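Local structure of fructokinase (Vibrio cholerae serotype O1, 5EYN) at residues A[198-204]-A[228-234]; A[271-276]-A[290-295]. The protein phosphorylates D-fructose with ATP, probably with the help of a bound metal ion, as a PfkB-family fructokinase. One frame throughout, in Å; residues are numbered along the deposited sequence.

In the fold
Two kinds of packing build one alpha/beta body here. Interaction 1 joins neighbouring parallel strands of the nine-stranded sheet, deep in the fold, and is held chiefly by main-chain hydrogen bonds; interaction 2 joins helices 264-278 and 285-302, also largely buried, and is held mainly by side chains: small apolar groups inside, a stacked arginine and a salt bridge at the partly exposed margin. Their centres lie about 13 Å apart, and they touch where V199 of the sheet packs on L272 and L276 of the first helix. Both run up to the nucleotide: T234 meets ADP directly, whereas the side chain of A295 lies about 6 Å from it.

Interaction 1 (A[198-204]-A[228-234]); sequences DVVKFSE and IPLVVVT. With ADP (adenosine-5'-diphosphate), chain E.
Beside the nucleotide pocket, strands 199-203 and 230-234 run parallel in the central sheet, and T234, at the end of its strand, meets the ribose of ADP. Their axes approach to 4.6 Å at an angle of 20°. The amides alternate between strands: V200 N donates to L230 O, V232 N to V200 O and F202 N to V232 O at 2.9 Å with 165° at the hydrogen. T234 N continues the series at F202 O, while L230 N reaches D198 O at the opposite end. These bonds satisfy buried main-chain groups.

On one sheet face, V199 and L230 lie side by side, with CG2 of V199 4.1 Å from CD2 of L230; helix 264-278 covers V199 through L272, while L230 meets V242 and T244 of strand 240-244. K201 follows on that face. Its CG stands anti to the backbone N and the chain bends at chi2 (-83°), carrying CE across the T234 methyl; CE to CG2 is a tight 3.3 Å. The ammonium lies farther on, with a weak, long ion pair to D172, and the side chain comes within about 4 Å of the bound calcium ion. T234 CB is 3.3 Å from ADP O3'. S203, also on this face, is the N-cap of helix 204-211, its side chain capping a backbone N just beyond.

The other face is apolar. V231 CG1 meets the F202 ring at its edge, 3.9 Å from CE2, while CG1 of V200 sits over one face of that ring, towards the rim. I228 CG2 packs crosswise against V200 CG2. Parallel strands, one ending at the nucleotide while the other leads through an N-cap into a helix, fit the alpha/beta core of ribokinase-like kinases.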
loop_
_atom_site.group_PDB
_atom_site.type_symbol
_atom_site.label_atom_id
_atom_site.label_comp_id
_atom_site.label_asym_id
_atom_site.label_seq_id
_atom_site.Cartn_x
_atom_site.Cartn_y
_atom_site.Cartn_z
ATOM N N ASP A 198 24.551 -22.251 -5.611
ATOM C CA ASP A 198 25.446 -23.028 -4.767
ATOM C C ASP A 198 24.794 -23.466 -3.466
ATOM O O ASP A 198 25.083 -24.548 -2.954
ATOM C CB ASP A 198 26.678 -22.191 -4.452
ATOM C CG ASP A 198 27.483 -21.886 -5.676
ATOM O OD1 ASP A 198 28.219 -22.800 -6.115
ATOM O OD2 ASP A 198 27.391 -20.753 -6.191
ATOM N N VAL A 199 23.932 -22.601 -2.938
ATOM C CA VAL A 199 23.224 -22.853 -1.693
ATOM C C VAL A 199 21.749 -22.580 -1.917
ATOM O O VAL A 199 21.396 -21.530 -2.463
ATOM C CB VAL A 199 23.725 -21.902 -0.592
ATOM C CG1 VAL A 199 22.961 -22.097 0.719
ATOM C CG2 VAL A 199 25.208 -22.090 -0.342
ATOM N N VAL A 200 20.888 -23.513 -1.517
ATOM C CA VAL A 200 19.456 -23.280 -1.596
ATOM C C VAL A 200 18.865 -23.610 -0.233
ATOM O O VAL A 200 19.172 -24.660 0.344
ATOM C CB VAL A 200 18.783 -24.140 -2.681
ATOM C CG1 VAL A 200 17.298 -23.818 -2.761
ATOM C CG2 VAL A 200 19.463 -23.932 -4.013
ATOM N N LYS A 201 18.038 -22.700 0.269
ATOM C CA LYS A 201 17.320 -22.879 1.524
ATOM C C LYS A 201 15.835 -22.926 1.205
ATOM O O LYS A 201 15.320 -22.038 0.521
ATOM C CB LYS A 201 17.632 -21.732 2.482
ATOM C CG LYS A 201 16.914 -21.822 3.836
ATOM C CD LYS A 201 15.479 -21.271 3.774
ATOM C CE LYS A 201 14.934 -20.802 5.091
ATOM N NZ LYS A 201 13.749 -19.941 4.903
ATOM N N PHE A 202 15.188 -23.984 1.683
ATOM C CA PHE A 202 13.752 -24.171 1.552
ATOM C C PHE A 202 13.173 -24.282 2.944
ATOM O O PHE A 202 13.811 -24.847 3.816
ATOM C CB PHE A 202 13.404 -25.517 0.900
ATOM C CG PHE A 202 13.966 -25.754 -0.479
ATOM C CD1 PHE A 202 13.263 -25.366 -1.603
ATOM C CD2 PHE A 202 15.130 -26.470 -0.638
ATOM C CE1 PHE A 202 13.736 -25.646 -2.869
ATOM C CE2 PHE A 202 15.606 -26.763 -1.909
ATOM C CZ PHE A 202 14.911 -26.339 -3.022
ATOM N N SER A 203 11.937 -23.849 3.143
ATOM C CA SER A 203 11.173 -24.400 4.239
ATOM C C SER A 203 10.708 -25.782 3.797
ATOM O O SER A 203 10.683 -26.099 2.600
ATOM C CB SER A 203 9.963 -23.541 4.577
ATOM O OG SER A 203 8.976 -23.715 3.585
ATOM N N GLU A 204 10.335 -26.609 4.761
ATOM C CA GLU A 204 9.835 -27.944 4.460
ATOM C C GLU A 204 8.670 -27.846 3.479
ATOM O O GLU A 204 8.575 -28.605 2.515
ATOM C CB GLU A 204 9.395 -28.626 5.762
ATOM C CG GLU A 204 8.772 -29.993 5.602
ATOM C CD GLU A 204 8.488 -30.656 6.943
ATOM O OE1 GLU A 204 8.853 -30.072 7.991
ATOM O OE2 GLU A 204 7.908 -31.759 6.943
ATOM N N ILE A 228 23.140 -29.788 -6.206
ATOM C CA ILE A 228 23.274 -28.560 -5.437
ATOM C C ILE A 228 24.267 -28.806 -4.307
ATOM O O ILE A 228 24.115 -29.748 -3.543
ATOM C CB ILE A 228 21.923 -28.117 -4.824
ATOM C CG1 ILE A 228 20.843 -27.965 -5.902
ATOM C CG2 ILE A 228 22.062 -26.812 -4.094
ATOM C CD1 ILE A 228 19.457 -27.984 -5.332
ATOM N N PRO A 229 25.304 -27.972 -4.206
ATOM C CA PRO A 229 26.345 -28.208 -3.204
ATOM C C PRO A 229 25.818 -28.208 -1.767
ATOM O O PRO A 229 26.222 -29.060 -0.978
ATOM C CB PRO A 229 27.319 -27.054 -3.443
ATOM C CG PRO A 229 27.144 -26.722 -4.876
ATOM C CD PRO A 229 25.681 -26.899 -5.139
ATOM N N LEU A 230 24.919 -27.288 -1.447
ATOM C CA LEU A 230 24.363 -27.215 -0.110
ATOM C C LEU A 230 22.890 -26.885 -0.162
ATOM O O LEU A 230 22.500 -25.855 -0.699
ATOM C CB LEU A 230 25.085 -26.152 0.708
ATOM C CG LEU A 230 24.496 -25.817 2.081
ATOM C CD1 LEU A 230 24.407 -27.057 2.973
ATOM C CD2 LEU A 230 25.326 -24.743 2.749
ATOM N N VAL A 231 22.078 -27.772 0.403
ATOM C CA VAL A 231 20.651 -27.544 0.553
ATOM C C VAL A 231 20.360 -27.555 2.038
ATOM O O VAL A 231 20.814 -28.434 2.775
ATOM C CB VAL A 231 19.809 -28.633 -0.149
ATOM C CG1 VAL A 231 18.349 -28.521 0.230
ATOM C CG2 VAL A 231 19.951 -28.536 -1.657
ATOM N N VAL A 232 19.604 -26.563 2.484
ATOM C CA VAL A 232 19.164 -26.513 3.855
ATOM C C VAL A 232 17.647 -26.456 3.832
ATOM O O VAL A 232 17.070 -25.679 3.078
ATOM C CB VAL A 232 19.731 -25.290 4.565
ATOM C CG1 VAL A 232 19.231 -25.243 5.993
ATOM C CG2 VAL A 232 21.237 -25.323 4.524
ATOM N N VAL A 233 17.007 -27.307 4.622
ATOM C CA VAL A 233 15.565 -27.303 4.742
ATOM C C VAL A 233 15.246 -26.926 6.173
ATOM O O VAL A 233 15.581 -27.667 7.108
ATOM C CB VAL A 233 14.947 -28.686 4.437
ATOM C CG1 VAL A 233 13.419 -28.593 4.455
ATOM C CG2 VAL A 233 15.451 -29.219 3.104
ATOM N N THR A 234 14.610 -25.775 6.362
ATOM C CA THR A 234 14.266 -25.351 7.706
ATOM C C THR A 234 13.046 -26.110 8.204
ATOM O O THR A 234 12.117 -26.417 7.446
ATOM C CB THR A 234 14.058 -23.831 7.796
ATOM O OG1 THR A 234 13.039 -23.428 6.881
ATOM C CG2 THR A 234 15.355 -23.097 7.470
HETATM P PB ADP E . 10.124 -17.478 8.536
HETATM O O1B ADP E . 10.857 -16.172 8.375
HETATM O O2B ADP E . 9.596 -17.959 7.203
HETATM O O3B ADP E . 8.976 -17.268 9.493
HETATM P PA ADP E . 10.663 -19.914 9.777
HETATM O O1A ADP E . 9.584 -19.490 10.758
HETATM O O2A ADP E . 9.986 -20.724 8.695
HETATM O O3A ADP E . 11.137 -18.552 9.134
HETATM O "O5'" ADP E . 11.790 -20.835 10.446
HETATM C "C5'" ADP E . 13.118 -20.742 10.064
HETATM C "C4'" ADP E . 14.133 -20.974 11.159
HETATM O "O4'" ADP E . 13.859 -20.134 12.259
HETATM C "C3'" ADP E . 14.224 -22.362 11.684
HETATM O "O3'" ADP E . 15.050 -23.155 10.885
HETATM C "C2'" ADP E . 14.813 -22.134 13.017
HETATM O "O2'" ADP E . 16.166 -21.881 12.974
HETATM C "C1'" ADP E . 14.143 -20.879 13.411
HETATM N N9 ADP E . 12.920 -21.062 14.138
HETATM C C8 ADP E . 11.660 -20.906 13.692
HETATM N N7 ADP E . 10.798 -21.137 14.670
HETATM C C5 ADP E . 11.476 -21.447 15.776
HETATM C C6 ADP E . 11.142 -21.768 17.081
HETATM N N6 ADP E . 9.777 -21.845 17.497
HETATM N N1 ADP E . 12.111 -22.025 17.955
HETATM C C2 ADP E . 13.415 -21.969 17.631
HETATM N N3 ADP E . 13.787 -21.659 16.367
HETATM C C4 ADP E . 12.843 -21.400 15.451
#

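Interaction 2 (A[271-276]-A[290-295]); sequences GLLYRL and DAVKWA
R275 and D290 supply the polar bonds between two helices that cross at 145°, 7.5 Å apart at their axes. The guanidinium approaches the carboxylate side-on, through NE and NH2, and both nitrogens donate to one oxygen: OD2 of D290 is 2.9 Å from NE and 2.8 Å from NH2 of R275. OD2 lies in the guanidinium plane, but the planes of the two groups are turned 59° apart; the NE bond runs nearly along the C-O axis of OD2, whereas NH2 comes from above the carboxylate plane. Two donors thus grip a single acceptor, an arrangement that would probably favour the ionised carboxylate. Along the helices, R275 N donates to G271 O, W294 N to D290 O, and Y274 O accepts from S277 OG.

Bends at chi2 and chi3 fold the arginine over W294. Its CD sits above the six-membered ring, 3.4 Å from the centroid, and the guanidinium lies flat on the indole, planes 4° apart. Salt bridge and off-centre cation-pi stack fix the group at its edge and on one face. Y274 reaches the same tryptophan, CE2 3.5 Å from CZ3 of W294, the rings near parallel but slid apart.

Apolar contacts fill the rest. A291 CB lies between L272 CD1, at 3.7 Å, and R275 CB, and meets L276 CD2. The two backbones come nearest at G271 and A295, CA to CA 4.3 Å. Around the two helices, helix 315-322 closes on Y274 and W294, with Y319 edge-to-face on the indole, while L273 and L276 rest on strand 138-142 and V292 on strand 240-244.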
loop_
_atom_site.group_PDB
_atom_site.type_symbol
_atom_site.label_atom_id
_atom_site.label_comp_id
_atom_site.label_asym_id
_atom_site.label_seq_id
_atom_site.Cartn_x
_atom_site.Cartn_y
_atom_site.Cartn_z
ATOM N N GLY A 271 22.441 -15.478 9.152
ATOM C CA GLY A 271 23.474 -16.124 9.944
ATOM C C GLY A 271 24.294 -17.109 9.131
ATOM O O GLY A 271 25.528 -17.156 9.238
ATOM N N LEU A 272 23.606 -17.901 8.316
ATOM C CA LEU A 272 24.253 -18.864 7.443
ATOM C C LEU A 272 25.253 -18.175 6.538
ATOM O O LEU A 272 26.437 -18.540 6.491
ATOM C CB LEU A 272 23.202 -19.562 6.594
ATOM C CG LEU A 272 23.719 -20.589 5.592
ATOM C CD1 LEU A 272 24.330 -21.775 6.297
ATOM C CD2 LEU A 272 22.593 -21.042 4.687
ATOM N N LEU A 273 24.787 -17.177 5.795
ATOM C CA LEU A 273 25.640 -16.529 4.800
ATOM C C LEU A 273 26.721 -15.686 5.441
ATOM O O LEU A 273 27.815 -15.604 4.917
ATOM C CB LEU A 273 24.844 -15.668 3.806
ATOM C CG LEU A 273 23.826 -16.410 2.957
ATOM C CD1 LEU A 273 23.149 -15.448 1.987
ATOM C CD2 LEU A 273 24.483 -17.551 2.182
ATOM N N TYR A 274 26.441 -15.081 6.595
ATOM C CA TYR A 274 27.500 -14.379 7.303
ATOM C C TYR A 274 28.658 -15.356 7.541
ATOM O O TYR A 274 29.809 -15.062 7.215
ATOM C CB TYR A 274 27.027 -13.790 8.634
ATOM C CG TYR A 274 28.215 -13.338 9.454
ATOM C CD1 TYR A 274 28.975 -12.244 9.052
ATOM C CD2 TYR A 274 28.632 -14.050 10.564
ATOM C CE1 TYR A 274 30.101 -11.849 9.759
ATOM C CE2 TYR A 274 29.746 -13.658 11.270
ATOM C CZ TYR A 274 30.475 -12.560 10.854
ATOM O OH TYR A 274 31.591 -12.154 11.547
ATOM N N ARG A 275 28.362 -16.516 8.124
ATOM C CA ARG A 275 29.429 -17.459 8.442
ATOM C C ARG A 275 30.102 -18.050 7.185
ATOM O O ARG A 275 31.319 -18.224 7.154
ATOM C CB ARG A 275 28.920 -18.550 9.389
ATOM C CG ARG A 275 28.614 -18.034 10.795
ATOM C CD ARG A 275 29.849 -17.541 11.524
ATOM N NE ARG A 275 30.595 -18.637 12.130
ATOM C CZ ARG A 275 31.762 -18.500 12.747
ATOM N NH1 ARG A 275 32.359 -17.317 12.813
ATOM N NH2 ARG A 275 32.342 -19.557 13.285
ATOM N N LEU A 276 29.339 -18.323 6.132
ATOM C CA LEU A 276 29.963 -18.807 4.908
ATOM C C LEU A 276 30.847 -17.719 4.308
ATOM O O LEU A 276 31.927 -18.010 3.792
ATOM C CB LEU A 276 28.924 -19.280 3.883
ATOM C CG LEU A 276 28.006 -20.430 4.319
ATOM C CD1 LEU A 276 27.147 -20.855 3.145
ATOM C CD2 LEU A 276 28.776 -21.619 4.889
ATOM N N ASP A 290 28.630 -25.432 11.442
ATOM C CA ASP A 290 28.716 -24.281 12.341
ATOM C C ASP A 290 27.873 -23.106 11.825
ATOM O O ASP A 290 27.208 -22.414 12.604
ATOM C CB ASP A 290 30.182 -23.857 12.498
ATOM C CG ASP A 290 30.334 -22.566 13.265
ATOM O OD1 ASP A 290 30.366 -22.625 14.504
ATOM O OD2 ASP A 290 30.419 -21.490 12.643
ATOM N N ALA A 291 27.889 -22.875 10.516
ATOM C CA ALA A 291 27.096 -21.786 9.942
ATOM C C ALA A 291 25.611 -22.016 10.168
ATOM O O ALA A 291 24.874 -21.068 10.436
ATOM C CB ALA A 291 27.384 -21.622 8.458
ATOM N N VAL A 292 25.185 -23.274 10.105
ATOM C CA VAL A 292 23.787 -23.627 10.352
ATOM C C VAL A 292 23.442 -23.485 11.838
ATOM O O VAL A 292 22.328 -23.102 12.183
ATOM C CB VAL A 292 23.459 -25.039 9.831
ATOM C CG1 VAL A 292 22.048 -25.470 10.195
ATOM C CG2 VAL A 292 23.610 -25.072 8.323
ATOM N N LYS A 293 24.392 -23.756 12.719
ATOM C CA LYS A 293 24.160 -23.515 14.132
ATOM C C LYS A 293 23.898 -22.027 14.375
ATOM O O LYS A 293 22.979 -21.658 15.104
ATOM C CB LYS A 293 25.372 -23.994 14.938
ATOM C CG LYS A 293 25.321 -23.707 16.423
ATOM C CD LYS A 293 26.557 -24.282 17.148
ATOM C CE LYS A 293 26.465 -24.089 18.663
ATOM N NZ LYS A 293 27.626 -24.697 19.363
ATOM N N TRP A 294 24.707 -21.171 13.765
ATOM C CA TRP A 294 24.466 -19.734 13.830
ATOM C C TRP A 294 23.107 -19.390 13.234
ATOM O O TRP A 294 22.357 -18.592 13.796
ATOM C CB TRP A 294 25.551 -18.966 13.075
ATOM C CG TRP A 294 26.830 -18.756 13.848
ATOM C CD1 TRP A 294 27.572 -19.705 14.507
ATOM C CD2 TRP A 294 27.512 -17.514 14.045
ATOM N NE1 TRP A 294 28.669 -19.123 15.097
ATOM C CE2 TRP A 294 28.654 -17.779 14.829
ATOM C CE3 TRP A 294 27.273 -16.204 13.625
ATOM C CZ2 TRP A 294 29.546 -16.780 15.203
ATOM C CZ3 TRP A 294 28.149 -15.212 14.004
ATOM C CH2 TRP A 294 29.277 -15.506 14.779
ATOM N N ALA A 295 22.807 -19.957 12.066
ATOM C CA ALA A 295 21.543 -19.706 11.390
ATOM C C ALA A 295 20.346 -20.012 12.292
ATOM O O ALA A 295 19.400 -19.225 12.393
ATOM C CB ALA A 295 21.468 -20.543 10.117
#